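Local coordinates for proton-dependent oligopeptide transporter family protein (Xanthomonas campestris, PDB 6EI3) that probably carries short peptides across the membrane together with protons, as a POT-family member of the Major Facilitator Superfamily, here crystallised in an auto-inhibited state, at residues A[293-307]-A[433-447]. Numbering follows the deposited sequence.
With 78M ((2S)-2,3-dihydroxypropyl(7Z)-pentadec-7-enoate), chain O.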
ATOM      1  N   LEU A 293      -2.757 -12.407   9.374  1.00 38.15           N
ATOM      2  CA  LEU A 293      -3.795 -11.402   9.164  1.00 37.82           C
ATOM      3  C   LEU A 293      -3.870 -10.449  10.369  1.00 40.66           C
ATOM      4  O   LEU A 293      -4.039  -9.244  10.163  1.00 40.54           O
ATOM      5  CB  LEU A 293      -5.167 -12.063   8.851  1.00 38.99           C
ATOM      6  CG  LEU A 293      -6.393 -11.129   8.648  1.00 44.63           C
ATOM      7  CD1 LEU A 293      -6.237 -10.218   7.428  1.00 43.72           C
ATOM      8  CD2 LEU A 293      -7.685 -11.934   8.529  1.00 50.02           C
ATOM      9  N   VAL A 294      -3.688 -10.975  11.610  1.00 35.67           N
ATOM     10  CA  VAL A 294      -3.668 -10.146  12.822  1.00 34.87           C
ATOM     11  C   VAL A 294      -2.428  -9.230  12.817  1.00 36.05           C
ATOM     12  O   VAL A 294      -2.571  -8.025  13.038  1.00 35.39           O
ATOM     13  CB  VAL A 294      -3.819 -10.954  14.135  1.00 39.56           C
ATOM     14  CG1 VAL A 294      -3.734 -10.038  15.356  1.00 39.48           C
ATOM     15  CG2 VAL A 294      -5.144 -11.708  14.143  1.00 40.55           C
ATOM     16  N   ILE A 295      -1.232  -9.797  12.543  1.00 30.53           N
ATOM     17  CA  ILE A 295       0.023  -9.042  12.433  1.00 29.63           C
ATOM     18  C   ILE A 295      -0.146  -7.916  11.380  1.00 31.91           C
ATOM     19  O   ILE A 295       0.182  -6.759  11.667  1.00 30.42           O
ATOM     20  CB  ILE A 295       1.205 -10.016  12.138  1.00 32.21           C
ATOM     21  CG1 ILE A 295       1.594 -10.776  13.417  1.00 34.10           C
ATOM     22  CG2 ILE A 295       2.424  -9.302  11.560  1.00 30.11           C
ATOM     23  CD1 ILE A 295       1.914 -12.239  13.226  1.00 41.37           C
ATOM     24  N   PHE A 296      -0.697  -8.256  10.188  1.00 28.83           N
ATOM     25  CA  PHE A 296      -0.959  -7.290   9.103  1.00 28.27           C
ATOM     26  C   PHE A 296      -1.944  -6.194   9.528  1.00 32.45           C
ATOM     27  O   PHE A 296      -1.708  -5.034   9.231  1.00 31.90           O
ATOM     28  CB  PHE A 296      -1.452  -7.987   7.814  1.00 29.61           C
ATOM     29  CG  PHE A 296      -0.406  -8.698   6.970  1.00 30.12           C
ATOM     30  CD1 PHE A 296       0.913  -8.821   7.411  1.00 31.23           C
ATOM     31  CD2 PHE A 296      -0.741  -9.247   5.739  1.00 30.46           C
ATOM     32  CE1 PHE A 296       1.869  -9.495   6.639  1.00 30.94           C
ATOM     33  CE2 PHE A 296       0.215  -9.925   4.973  1.00 32.31           C
ATOM     34  CZ  PHE A 296       1.510 -10.040   5.425  1.00 29.70           C
ATOM     35  N   ALA A 297      -3.013  -6.553  10.250  1.00 29.69           N
ATOM     36  CA  ALA A 297      -4.018  -5.585  10.735  1.00 30.05           C
ATOM     37  C   ALA A 297      -3.371  -4.519  11.638  1.00 32.05           C
ATOM     38  O   ALA A 297      -3.692  -3.329  11.555  1.00 29.67           O
ATOM     39  CB  ALA A 297      -5.133  -6.317  11.493  1.00 31.35           C
ATOM     40  N   LEU A 298      -2.440  -4.963  12.481  1.00 29.00           N
ATOM     41  CA  LEU A 298      -1.714  -4.127  13.436  1.00 28.98           C
ATOM     42  C   LEU A 298      -0.653  -3.249  12.799  1.00 29.56           C
ATOM     43  O   LEU A 298      -0.178  -2.310  13.436  1.00 29.73           O
ATOM     44  CB  LEU A 298      -1.130  -5.014  14.550  1.00 30.41           C
ATOM     45  CG  LEU A 298      -2.167  -5.617  15.487  1.00 36.14           C
ATOM     46  CD1 LEU A 298      -1.546  -6.681  16.392  1.00 37.97           C
ATOM     47  CD2 LEU A 298      -2.848  -4.535  16.323  1.00 39.90           C
ATOM     48  N   VAL A 299      -0.285  -3.556  11.548  1.00 25.02           N
ATOM     49  CA  VAL A 299       0.669  -2.810  10.723  1.00 24.39           C
ATOM     50  C   VAL A 299      -0.053  -1.708   9.915  1.00 27.51           C
ATOM     51  O   VAL A 299       0.597  -0.753   9.500  1.00 27.18           O
ATOM     52  CB  VAL A 299       1.517  -3.768   9.818  1.00 27.85           C
ATOM     53  CG1 VAL A 299       2.159  -3.040   8.628  1.00 27.86           C
ATOM     54  CG2 VAL A 299       2.602  -4.451  10.643  1.00 27.71           C
ATOM     55  N   THR A 300      -1.378  -1.827   9.691  1.00 23.55           N
ATOM     56  CA  THR A 300      -2.142  -0.823   8.899  1.00 23.70           C
ATOM     57  C   THR A 300      -1.861   0.647   9.339  1.00 27.87           C
ATOM     58  O   THR A 300      -1.710   1.463   8.442  1.00 26.82           O
ATOM     59  CB  THR A 300      -3.658  -1.129   8.842  1.00 30.36           C
ATOM     60  OG1 THR A 300      -4.214  -1.103  10.164  1.00 31.21           O
ATOM     61  CG2 THR A 300      -3.964  -2.448   8.172  1.00 28.62           C
ATOM     62  N   PRO A 301      -1.686   1.014  10.651  1.00 26.61           N
ATOM     63  CA  PRO A 301      -1.374   2.424  10.985  1.00 26.07           C
ATOM     64  C   PRO A 301      -0.036   2.877  10.418  1.00 30.22           C
ATOM     65  O   PRO A 301       0.118   4.063  10.155  1.00 29.72           O
ATOM     66  CB  PRO A 301      -1.351   2.411  12.511  1.00 28.20           C
ATOM     67  CG  PRO A 301      -2.306   1.283  12.868  1.00 32.46           C
ATOM     68  CD  PRO A 301      -1.864   0.236  11.897  1.00 27.87           C
ATOM     69  N   PHE A 302       0.921   1.942  10.179  1.00 26.32           N
ATOM     70  CA  PHE A 302       2.186   2.338   9.555  1.00 24.72           C
ATOM     71  C   PHE A 302       1.885   2.925   8.161  1.00 27.03           C
ATOM     72  O   PHE A 302       2.472   3.936   7.784  1.00 28.08           O
ATOM     73  CB  PHE A 302       3.206   1.163   9.449  1.00 25.18           C
ATOM     74  CG  PHE A 302       4.334   1.535   8.509  1.00 25.67           C
ATOM     75  CD1 PHE A 302       5.362   2.379   8.928  1.00 27.63           C
ATOM     76  CD2 PHE A 302       4.301   1.151   7.169  1.00 25.49           C
ATOM     77  CE1 PHE A 302       6.366   2.786   8.034  1.00 27.58           C
ATOM     78  CE2 PHE A 302       5.292   1.567   6.282  1.00 27.71           C
ATOM     79  CZ  PHE A 302       6.312   2.393   6.717  1.00 25.42           C
ATOM     80  N   PHE A 303       1.006   2.274   7.394  1.00 23.77           N
ATOM     81  CA  PHE A 303       0.659   2.737   6.045  1.00 23.70           C
ATOM     82  C   PHE A 303      -0.157   4.013   6.056  1.00 25.70           C
ATOM     83  O   PHE A 303      -0.028   4.793   5.113  1.00 24.96           O
ATOM     84  CB  PHE A 303      -0.005   1.631   5.223  1.00 26.17           C
ATOM     85  CG  PHE A 303       1.013   0.589   4.836  1.00 27.13           C
ATOM     86  CD1 PHE A 303       1.977   0.860   3.866  1.00 29.64           C
ATOM     87  CD2 PHE A 303       1.017  -0.661   5.445  1.00 28.82           C
ATOM     88  CE1 PHE A 303       2.951  -0.093   3.535  1.00 30.17           C
ATOM     89  CE2 PHE A 303       1.985  -1.623   5.103  1.00 31.34           C
ATOM     90  CZ  PHE A 303       2.962  -1.321   4.174  1.00 28.69           C
ATOM     91  N   SER A 304      -0.926   4.276   7.158  1.00 22.96           N
ATOM     92  CA  SER A 304      -1.657   5.536   7.350  1.00 23.44           C
ATOM     93  C   SER A 304      -0.648   6.662   7.374  1.00 26.47           C
ATOM     94  O   SER A 304      -0.870   7.694   6.774  1.00 27.99           O
ATOM     95  CB  SER A 304      -2.396   5.547   8.695  1.00 24.64           C
ATOM     96  OG  SER A 304      -3.330   4.494   8.748  1.00 28.07           O
ATOM     97  N   LEU A 305       0.448   6.460   8.087  1.00 24.40           N
ATOM     98  CA  LEU A 305       1.514   7.443   8.254  1.00 26.82           C
ATOM     99  C   LEU A 305       2.436   7.515   7.043  1.00 30.41           C
ATOM    100  O   LEU A 305       2.862   8.598   6.641  1.00 30.69           O
ATOM    101  CB  LEU A 305       2.310   7.092   9.528  1.00 27.90           C
ATOM    102  CG  LEU A 305       1.765   7.690  10.842  1.00 33.47           C
ATOM    103  CD1 LEU A 305       0.463   7.025  11.300  1.00 32.66           C
ATOM    104  CD2 LEU A 305       2.779   7.547  11.954  1.00 35.71           C
ATOM    105  N   PHE A 306       2.715   6.364   6.438  1.00 25.38           N
ATOM    106  CA  PHE A 306       3.621   6.292   5.303  1.00 23.71           C
ATOM    107  C   PHE A 306       3.071   6.965   4.035  1.00 27.34           C
ATOM    108  O   PHE A 306       3.790   7.746   3.418  1.00 26.03           O
ATOM    109  CB  PHE A 306       4.027   4.819   5.047  1.00 24.24           C
ATOM    110  CG  PHE A 306       5.019   4.647   3.924  1.00 25.20           C
ATOM    111  CD1 PHE A 306       6.336   5.062   4.069  1.00 26.90           C
ATOM    112  CD2 PHE A 306       4.635   4.060   2.719  1.00 27.48           C
ATOM    113  CE1 PHE A 306       7.245   4.922   3.014  1.00 28.14           C
ATOM    114  CE2 PHE A 306       5.544   3.924   1.670  1.00 29.71           C
ATOM    115  CZ  PHE A 306       6.845   4.351   1.827  1.00 26.57           C
ATOM    116  N   ASP A 307       1.817   6.658   3.640  1.00 25.03           N
ATOM    117  CA  ASP A 307       1.222   7.185   2.396  1.00 24.43           C
ATOM    118  C   ASP A 307       0.909   8.702   2.430  1.00 27.10           C
ATOM    119  O   ASP A 307       0.772   9.320   1.376  1.00 25.97           O
ATOM    120  CB  ASP A 307       0.001   6.348   1.969  1.00 26.33           C
ATOM    121  CG  ASP A 307       0.448   5.054   1.269  1.00 44.73           C
ATOM    122  OD1 ASP A 307       1.430   5.107   0.487  1.00 45.99           O
ATOM    123  OD2 ASP A 307      -0.172   3.993   1.517  1.00 47.46           O
ATOM    124  N   VAL A 433      -1.057 -14.434   1.040  1.00 37.29           N
ATOM    125  CA  VAL A 433      -0.219 -13.541   1.852  1.00 34.66           C
ATOM    126  C   VAL A 433      -0.126 -12.176   1.167  1.00 35.78           C
ATOM    127  O   VAL A 433      -0.343 -11.146   1.806  1.00 31.55           O
ATOM    128  CB  VAL A 433       1.187 -14.134   2.117  1.00 37.29           C
ATOM    129  CG1 VAL A 433       2.133 -13.078   2.688  1.00 35.98           C
ATOM    130  CG2 VAL A 433       1.112 -15.348   3.034  1.00 37.52           C
ATOM    131  N   MET A 434       0.186 -12.190  -0.135  1.00 35.34           N
ATOM    132  CA  MET A 434       0.322 -10.992  -0.943  1.00 36.76           C
ATOM    133  C   MET A 434      -0.986 -10.196  -1.044  1.00 35.27           C
ATOM    134  O   MET A 434      -0.954  -8.976  -0.920  1.00 32.16           O
ATOM    135  CB  MET A 434       0.916 -11.311  -2.318  1.00 41.24           C
ATOM    136  CG  MET A 434       1.718 -10.172  -2.861  1.00 48.97           C
ATOM    137  SD  MET A 434       3.185  -9.840  -1.828  1.00 57.59           S
ATOM    138  CE  MET A 434       3.182  -8.117  -1.893  1.00 52.85           C
ATOM    139  N   SER A 435      -2.122 -10.880  -1.227  1.00 32.04           N
ATOM    140  CA  SER A 435      -3.426 -10.223  -1.284  1.00 32.53           C
ATOM    141  C   SER A 435      -3.687  -9.484   0.033  1.00 37.11           C
ATOM    142  O   SER A 435      -4.074  -8.320  -0.006  1.00 36.79           O
ATOM    143  CB  SER A 435      -4.537 -11.234  -1.564  1.00 37.22           C
ATOM    144  OG  SER A 435      -4.409 -11.768  -2.874  1.00 46.15           O
ATOM    145  N   PHE A 436      -3.400 -10.130   1.186  1.00 32.55           N
ATOM    146  CA  PHE A 436      -3.580  -9.535   2.513  1.00 32.74           C
ATOM    147  C   PHE A 436      -2.638  -8.359   2.736  1.00 33.25           C
ATOM    148  O   PHE A 436      -3.015  -7.427   3.453  1.00 33.04           O
ATOM    149  CB  PHE A 436      -3.375 -10.569   3.638  1.00 36.30           C
ATOM    150  CG  PHE A 436      -4.492 -11.537   3.974  1.00 40.64           C
ATOM    151  CD1 PHE A 436      -5.732 -11.447   3.349  1.00 44.13           C
ATOM    152  CD2 PHE A 436      -4.303 -12.537   4.931  1.00 45.49           C
ATOM    153  CE1 PHE A 436      -6.751 -12.364   3.636  1.00 46.85           C
ATOM    154  CE2 PHE A 436      -5.329 -13.450   5.231  1.00 49.86           C
ATOM    155  CZ  PHE A 436      -6.547 -13.353   4.586  1.00 48.24           C
ATOM    156  N   TRP A 437      -1.400  -8.431   2.185  1.00 27.60           N
ATOM    157  CA  TRP A 437      -0.402  -7.348   2.294  1.00 27.20           C
ATOM    158  C   TRP A 437      -0.879  -6.117   1.528  1.00 28.66           C
ATOM    159  O   TRP A 437      -0.794  -5.013   2.053  1.00 26.75           O
ATOM    160  CB  TRP A 437       0.995  -7.792   1.815  1.00 25.47           C
ATOM    161  CG  TRP A 437       2.089  -6.792   2.096  1.00 26.48           C
ATOM    162  CD1 TRP A 437       2.909  -6.198   1.178  1.00 28.97           C
ATOM    163  CD2 TRP A 437       2.525  -6.321   3.386  1.00 26.52           C
ATOM    164  NE1 TRP A 437       3.836  -5.398   1.815  1.00 27.68           N
ATOM    165  CE2 TRP A 437       3.617  -5.449   3.169  1.00 29.70           C
ATOM    166  CE3 TRP A 437       2.111  -6.566   4.712  1.00 28.87           C
ATOM    167  CZ2 TRP A 437       4.261  -4.780   4.218  1.00 29.22           C
ATOM    168  CZ3 TRP A 437       2.763  -5.913   5.752  1.00 29.98           C
ATOM    169  CH2 TRP A 437       3.827  -5.038   5.500  1.00 29.91           C
ATOM    170  N   TYR A 438      -1.420  -6.303   0.306  1.00 25.20           N
ATOM    171  CA  TYR A 438      -1.970  -5.182  -0.469  1.00 25.05           C
ATOM    172  C   TYR A 438      -3.132  -4.538   0.285  1.00 27.89           C
ATOM    173  O   TYR A 438      -3.203  -3.319   0.362  1.00 27.69           O
ATOM    174  CB  TYR A 438      -2.458  -5.641  -1.851  1.00 26.78           C
ATOM    175  CG  TYR A 438      -1.353  -6.106  -2.765  1.00 28.74           C
ATOM    176  CD1 TYR A 438      -0.137  -5.430  -2.820  1.00 30.33           C
ATOM    177  CD2 TYR A 438      -1.538  -7.188  -3.616  1.00 29.72           C
ATOM    178  CE1 TYR A 438       0.885  -5.854  -3.669  1.00 32.99           C
ATOM    179  CE2 TYR A 438      -0.529  -7.606  -4.483  1.00 30.29           C
ATOM    180  CZ  TYR A 438       0.680  -6.939  -4.504  1.00 39.16           C
ATOM    181  OH  TYR A 438       1.670  -7.333  -5.372  1.00 44.97           O
ATOM    182  N   LEU A 439      -3.997  -5.356   0.884  1.00 24.39           N
ATOM    183  CA  LEU A 439      -5.123  -4.864   1.665  1.00 25.66           C
ATOM    184  C   LEU A 439      -4.675  -4.103   2.923  1.00 29.30           C
ATOM    185  O   LEU A 439      -5.445  -3.300   3.425  1.00 29.38           O
ATOM    186  CB  LEU A 439      -6.108  -5.997   2.022  1.00 26.78           C
ATOM    187  CG  LEU A 439      -6.844  -6.654   0.840  1.00 32.96           C
ATOM    188  CD1 LEU A 439      -7.719  -7.817   1.327  1.00 33.16           C
ATOM    189  CD2 LEU A 439      -7.679  -5.630   0.037  1.00 37.41           C
ATOM    190  N   THR A 440      -3.449  -4.373   3.433  1.00 25.54           N
ATOM    191  CA  THR A 440      -2.863  -3.686   4.592  1.00 25.49           C
ATOM    192  C   THR A 440      -2.701  -2.194   4.258  1.00 27.37           C
ATOM    193  O   THR A 440      -3.053  -1.349   5.078  1.00 27.13           O
ATOM    194  CB  THR A 440      -1.579  -4.406   5.053  1.00 31.34           C
ATOM    195  OG1 THR A 440      -1.924  -5.751   5.346  1.00 28.22           O
ATOM    196  CG2 THR A 440      -0.965  -3.800   6.290  1.00 30.74           C
ATOM    197  N   THR A 441      -2.224  -1.880   3.033  1.00 23.08           N
ATOM    198  CA  THR A 441      -2.113  -0.501   2.533  1.00 22.37           C
ATOM    199  C   THR A 441      -3.506   0.073   2.328  1.00 25.95           C
ATOM    200  O   THR A 441      -3.731   1.213   2.730  1.00 25.47           O
ATOM    201  CB  THR A 441      -1.343  -0.463   1.212  1.00 28.22           C
ATOM    202  OG1 THR A 441      -0.001  -0.831   1.484  1.00 29.88           O
ATOM    203  CG2 THR A 441      -1.361   0.935   0.554  1.00 25.11           C
ATOM    204  N   THR A 442      -4.447  -0.700   1.701  1.00 23.29           N
ATOM    205  CA  THR A 442      -5.827  -0.220   1.493  1.00 23.38           C
ATOM    206  C   THR A 442      -6.385   0.246   2.844  1.00 28.13           C
ATOM    207  O   THR A 442      -6.849   1.382   2.941  1.00 28.32           O
ATOM    208  CB  THR A 442      -6.730  -1.317   0.854  1.00 29.12           C
ATOM    209  OG1 THR A 442      -6.333  -1.524  -0.496  1.00 31.55           O
ATOM    210  CG2 THR A 442      -8.224  -0.953   0.852  1.00 25.30           C
ATOM    211  N   VAL A 443      -6.299  -0.621   3.889  1.00 25.26           N
ATOM    212  CA  VAL A 443      -6.859  -0.331   5.222  1.00 24.94           C
ATOM    213  C   VAL A 443      -6.115   0.854   5.901  1.00 29.00           C
ATOM    214  O   VAL A 443      -6.788   1.724   6.448  1.00 29.62           O
ATOM    215  CB  VAL A 443      -6.997  -1.597   6.107  1.00 28.89           C
ATOM    216  CG1 VAL A 443      -7.539  -1.269   7.502  1.00 28.70           C
ATOM    217  CG2 VAL A 443      -7.909  -2.624   5.432  1.00 28.96           C
ATOM    218  N   GLY A 444      -4.781   0.937   5.793  1.00 24.25           N
ATOM    219  CA  GLY A 444      -4.068   2.094   6.333  1.00 24.02           C
ATOM    220  C   GLY A 444      -4.539   3.414   5.718  1.00 28.20           C
ATOM    221  O   GLY A 444      -4.665   4.424   6.420  1.00 27.29           O
ATOM    222  N   ASN A 445      -4.844   3.414   4.404  1.00 23.97           N
ATOM    223  CA  ASN A 445      -5.365   4.593   3.709  1.00 23.20           C
ATOM    224  C   ASN A 445      -6.787   4.917   4.137  1.00 28.41           C
ATOM    225  O   ASN A 445      -7.127   6.093   4.208  1.00 28.59           O
ATOM    226  CB  ASN A 445      -5.215   4.476   2.179  1.00 22.20           C
ATOM    227  CG  ASN A 445      -3.799   4.742   1.759  1.00 37.43           C
ATOM    228  OD1 ASN A 445      -3.417   5.876   1.473  1.00 28.47           O
ATOM    229  ND2 ASN A 445      -2.959   3.733   1.838  1.00 25.51           N
ATOM    230  N   LEU A 446      -7.585   3.892   4.524  1.00 26.39           N
ATOM    231  CA  LEU A 446      -8.926   4.103   5.052  1.00 26.79           C
ATOM    232  C   LEU A 446      -8.828   4.912   6.349  1.00 32.96           C
ATOM    233  O   LEU A 446      -9.634   5.837   6.524  1.00 31.73           O
ATOM    234  CB  LEU A 446      -9.687   2.773   5.301  1.00 26.76           C
ATOM    235  CG  LEU A 446     -10.977   2.841   6.153  1.00 30.86           C
ATOM    236  CD1 LEU A 446     -12.090   3.680   5.473  1.00 29.58           C
ATOM    237  CD2 LEU A 446     -11.485   1.427   6.541  1.00 32.31           C
ATOM    238  N   TRP A 447      -7.846   4.583   7.246  1.00 28.13           N
ATOM    239  CA  TRP A 447      -7.719   5.323   8.510  1.00 28.62           C
ATOM    240  C   TRP A 447      -7.483   6.821   8.273  1.00 31.53           C
ATOM    241  O   TRP A 447      -7.914   7.628   9.090  1.00 31.30           O
ATOM    242  CB  TRP A 447      -6.644   4.734   9.452  1.00 26.90           C
ATOM    243  CG  TRP A 447      -6.741   3.257   9.751  1.00 27.63           C
ATOM    244  CD1 TRP A 447      -5.701   2.383   9.839  1.00 30.01           C
ATOM    245  CD2 TRP A 447      -7.934   2.491   9.994  1.00 28.12           C
ATOM    246  NE1 TRP A 447      -6.163   1.125  10.144  1.00 29.92           N
ATOM    247  CE2 TRP A 447      -7.530   1.161  10.248  1.00 31.87           C
ATOM    248  CE3 TRP A 447      -9.306   2.803  10.057  1.00 30.44           C
ATOM    249  CZ2 TRP A 447      -8.443   0.142  10.544  1.00 31.65           C
ATOM    250  CZ3 TRP A 447     -10.213   1.791  10.334  1.00 33.32           C
ATOM    251  CH2 TRP A 447      -9.781   0.472  10.550  1.00 33.91           C
TER
HETATM  252  O21 78M O 614      -3.699 -15.028  17.413  1.00 83.47           O
HETATM  253  C20 78M O 614      -4.577 -15.410  16.367  1.00 84.03           C
HETATM  254  C18 78M O 614      -5.829 -14.565  16.366  1.00 85.43           C
HETATM  255  O19 78M O 614      -6.503 -14.682  17.622  1.00 87.76           O
HETATM  256  C17 78M O 614      -6.771 -14.931  15.247  1.00 86.92           C
HETATM  257  O2  78M O 614      -7.655 -13.797  15.085  1.00 88.32           O
HETATM  258  C1  78M O 614      -8.389 -13.724  13.968  1.00 89.09           C
HETATM  259  O1  78M O 614      -8.487 -14.616  13.164  1.00 89.50           O
HETATM  260  C2  78M O 614      -9.059 -12.387  13.844  1.00 89.28           C
HETATM  261  C3  78M O 614      -8.613 -11.604  12.616  1.00 88.35           C
HETATM  262  C4  78M O 614      -8.434 -10.117  12.891  1.00 88.15           C
HETATM  263  C5  78M O 614      -9.394  -9.207  12.142  1.00 88.50           C
HETATM  264  C6  78M O 614      -9.015  -8.932  10.682  1.00 88.16           C
HETATM  265  C7  78M O 614      -8.439  -7.566  10.492  1.00 87.45           C
HETATM  266  C8  78M O 614      -9.005  -6.546   9.870  1.00 86.93           C
HETATM  267  C9  78M O 614      -8.412  -5.178   9.694  1.00 85.51           C
HETATM  268  C10 78M O 614      -8.758  -4.265  10.874  1.00 86.00           C
HETATM  269  C11 78M O 614      -7.584  -3.483  11.437  1.00 84.24           C
HETATM  270  C12 78M O 614      -7.707  -3.204  12.930  1.00 83.89           C
HETATM  271  C13 78M O 614      -6.486  -2.572  13.586  1.00 81.29           C
HETATM  272  C15 78M O 614      -5.335  -0.451  14.291  1.00 77.48           C
HETATM  273  C14 78M O 614      -6.358  -1.073  13.382  1.00 78.32           C
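Trp437 sets its six-membered ring between Phe296 and Phe303, making two edge-to-face pairs. Its own edge stands over the centre of the Phe296 ring, while the edge of Phe303 points at its face. In the plane of Phe296, at the ring's edge, lies the Val433 carbonyl oxygen. Phe303 carries Phe302 on one face and Thr441 OG1 on the other, and Leu293 CD1 makes a CH-pi contact 3.9 Å from the Phe436 ring centroid. Trp447 is held by its edge: NE1 donates almost straight to Thr300 OG1 (3.0 Å, 166°), within the indole plane. Set between the backbone N and carbonyl carbon (chi1 62°), Thr300 OG1 also donates to Ala297 O at 2.7 Å, one turn back.

The axes of 293-306 and 433-447 approach to 7.1 Å and cross at -62°. The lack of a side chain at Gly444 is consistent with this closeness, its CA lying 3.2 Å from Thr300 O. Phe296, Thr300, Phe303 and Thr440 pack knobs-into-holes around this crossing. Ser304 OG donates to Gly444 O (2.7 Å), and Asn445 ND2 gives one hydrogen to Asp307 OD2 (2.8 Å), on its anti side, and the other to Thr441 O.

Beside Trp447, Thr300 and Ala297 runs the chain of a bound monoacylglycerol. Both segments belong to helices from the later part of this MFS chain; Asn445 OD1, bonded to His52, reaches back to helix 40-60 near its start. With all three bonds made, the buried amide's flip and rotation are fixed, and Asp307 OD2 is tied to helix 430-456.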